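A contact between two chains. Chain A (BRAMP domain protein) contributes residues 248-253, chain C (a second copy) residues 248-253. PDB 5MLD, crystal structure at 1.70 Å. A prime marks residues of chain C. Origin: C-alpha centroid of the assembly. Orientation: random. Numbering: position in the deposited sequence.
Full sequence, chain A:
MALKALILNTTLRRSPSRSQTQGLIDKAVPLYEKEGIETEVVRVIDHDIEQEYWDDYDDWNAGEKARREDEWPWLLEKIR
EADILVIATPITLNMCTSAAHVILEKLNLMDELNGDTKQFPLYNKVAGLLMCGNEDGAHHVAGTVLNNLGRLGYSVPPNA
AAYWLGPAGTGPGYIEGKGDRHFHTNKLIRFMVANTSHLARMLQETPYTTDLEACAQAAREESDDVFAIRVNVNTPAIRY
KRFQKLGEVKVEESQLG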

# COMPACT_ATOMS: atom_id res chain seq x y z
N GLU A 248 -8.05 -32.70 -8.41
CA GLU A 248 -6.88 -32.18 -9.11
C GLU A 248 -7.06 -32.33 -10.62
O GLU A 248 -7.97 -33.01 -11.11
CB GLU A 248 -5.61 -32.88 -8.63
CG GLU A 248 -5.67 -34.40 -8.62
CD GLU A 248 -4.36 -35.01 -8.15
OE1 GLU A 248 -3.37 -34.26 -8.02
OE2 GLU A 248 -4.33 -36.24 -7.91
N VAL A 249 -6.19 -31.65 -11.36
CA VAL A 249 -6.22 -31.63 -12.82
C VAL A 249 -5.09 -32.50 -13.35
O VAL A 249 -4.01 -32.55 -12.75
CB VAL A 249 -6.08 -30.19 -13.37
CG1 VAL A 249 -6.29 -30.17 -14.88
CG2 VAL A 249 -7.05 -29.26 -12.67
N LYS A 250 -5.35 -33.20 -14.45
CA LYS A 250 -4.32 -33.93 -15.17
C LYS A 250 -4.24 -33.39 -16.60
O LYS A 250 -5.27 -33.10 -17.23
CB LYS A 250 -4.58 -35.45 -15.17
CG LYS A 250 -5.86 -35.91 -15.86
CD LYS A 250 -5.90 -37.43 -15.98
CE LYS A 250 -4.84 -37.91 -16.97
NZ LYS A 250 -4.70 -36.99 -18.13
N VAL A 251 -3.01 -33.26 -17.10
CA VAL A 251 -2.73 -32.53 -18.34
C VAL A 251 -2.63 -33.50 -19.50
O VAL A 251 -2.02 -34.57 -19.37
CB VAL A 251 -1.45 -31.68 -18.18
CG1 VAL A 251 -0.90 -31.25 -19.53
CG2 VAL A 251 -1.74 -30.48 -17.30
N GLU A 252 -3.21 -33.11 -20.64
CA GLU A 252 -3.38 -33.89 -21.88
C GLU A 252 -2.49 -35.11 -22.06
O GLU A 252 -2.74 -36.16 -21.45
CB GLU A 252 -3.17 -32.96 -23.08
CG GLU A 252 -4.28 -33.03 -24.12
CD GLU A 252 -4.43 -34.39 -24.76
OE1 GLU A 252 -3.41 -35.10 -24.90
OE2 GLU A 252 -5.57 -34.76 -25.11
N GLU A 253 -1.48 -35.00 -22.91
CA GLU A 253 -0.68 -36.15 -23.35
C GLU A 253 0.04 -36.84 -22.20
O GLU A 253 -0.40 -37.88 -21.73
CB GLU A 253 0.33 -35.71 -24.42
CG GLU A 253 -0.31 -35.28 -25.73
CD GLU A 253 0.64 -34.51 -26.63
OE1 GLU A 253 1.25 -35.13 -27.53
OE2 GLU A 253 0.77 -33.28 -26.44
N GLU C 248 -0.08 -23.86 -25.33
CA GLU C 248 -1.30 -24.01 -24.55
C GLU C 248 -1.28 -25.34 -23.80
O GLU C 248 -0.66 -26.31 -24.23
CB GLU C 248 -2.52 -23.95 -25.47
CG GLU C 248 -2.33 -24.79 -26.73
CD GLU C 248 -3.56 -24.86 -27.60
OE1 GLU C 248 -3.88 -23.86 -28.28
OE2 GLU C 248 -4.21 -25.93 -27.63
N VAL C 249 -1.96 -25.36 -22.66
CA VAL C 249 -2.21 -26.59 -21.92
C VAL C 249 -3.62 -27.05 -22.26
O VAL C 249 -4.57 -26.26 -22.18
CB VAL C 249 -2.07 -26.39 -20.40
CG1 VAL C 249 -1.94 -27.73 -19.69
CG2 VAL C 249 -0.91 -25.50 -20.09
N LYS C 250 -3.76 -28.31 -22.63
CA LYS C 250 -5.06 -28.89 -22.91
C LYS C 250 -5.43 -29.83 -21.77
O LYS C 250 -4.65 -30.71 -21.41
CB LYS C 250 -5.07 -29.61 -24.26
CG LYS C 250 -6.44 -29.66 -24.92
CD LYS C 250 -7.16 -28.31 -24.93
CE LYS C 250 -6.33 -27.19 -25.59
NZ LYS C 250 -5.70 -27.61 -26.86
N VAL C 251 -6.61 -29.61 -21.19
CA VAL C 251 -7.10 -30.40 -20.08
C VAL C 251 -8.00 -31.50 -20.63
O VAL C 251 -8.58 -31.37 -21.71
CB VAL C 251 -7.84 -29.52 -19.05
CG1 VAL C 251 -7.01 -28.27 -18.77
CG2 VAL C 251 -9.23 -29.15 -19.55
N GLU C 252 -8.11 -32.60 -19.88
CA GLU C 252 -8.77 -33.79 -20.39
C GLU C 252 -10.26 -33.87 -20.06
O GLU C 252 -10.91 -34.85 -20.45
CB GLU C 252 -8.06 -35.04 -19.86
CG GLU C 252 -6.96 -35.52 -20.78
CD GLU C 252 -6.50 -36.92 -20.45
OE1 GLU C 252 -7.24 -37.63 -19.73
OE2 GLU C 252 -5.40 -37.31 -20.90
N GLU C 253 -10.81 -32.88 -19.37
CA GLU C 253 -12.26 -32.83 -19.19
C GLU C 253 -12.83 -31.57 -19.83
O GLU C 253 -12.34 -31.11 -20.87
CB GLU C 253 -12.63 -32.91 -17.70
CG GLU C 253 -12.26 -31.68 -16.88
CD GLU C 253 -13.35 -30.62 -16.88
OE1 GLU C 253 -13.07 -29.50 -16.41
OE2 GLU C 253 -14.48 -30.90 -17.34

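Two copies of the same segment need not meet symmetrically, and this small contact between copies of a BRAMP domain protein illustrates the point. Both stretches are extended through Val251 and Val251′, with no regular helix or strand, and their end-to-end directions lie 100° apart, so the chains cross instead of running alongside one another. Backbone pairing is limited to a single bridge. It joins Val251 to Val251′, with CA of Val251 5.2 Å from CA of Val251′, and one hydrogen bond spans the gap: N of Glu252 donates to O of Lys250′ at 2.9 Å, with an angle of 154° at the hydrogen.

Apolar contacts accompany this bridge. CG2 of Val251 packs against CG1 of Val249′ at 3.6 Å, a close van der Waals approach. The reciprocal pair is looser, CG1 of Val249 standing 4.4 Å from CG1 of Val251′. The same residues thus meet twice, but at unequal distances. Alongside, CG of Glu252 comes within 3.5 Å of CB of Lys250′, bringing the aliphatic portions of two charged side chains together.

The charged groups also depart from symmetry. Lys250 leaves its backbone sideways, yet its end comes nearer to the other chain, where NZ forms a salt bridge with OE2 of Glu252′ at 2.9 Å. The equivalent Lys250′ turns its end away and stays within its own chain: its NZ makes a very short hydrogen bond, part of a salt bridge, to OE2 of Glu248′ at 2.4 Å. Identical lysines therefore serve one intermolecular and one intramolecular pairing. The carboxylate of Glu252′ also meets a less favourable neighbour, since its OE2 lies 2.9 Å from O of Glu252. Both atoms are acceptors, so the proximity is no hydrogen bond; the same OE2 is the atom that pairs with NZ of Lys250, so a favourable and an unfavourable approach converge on it.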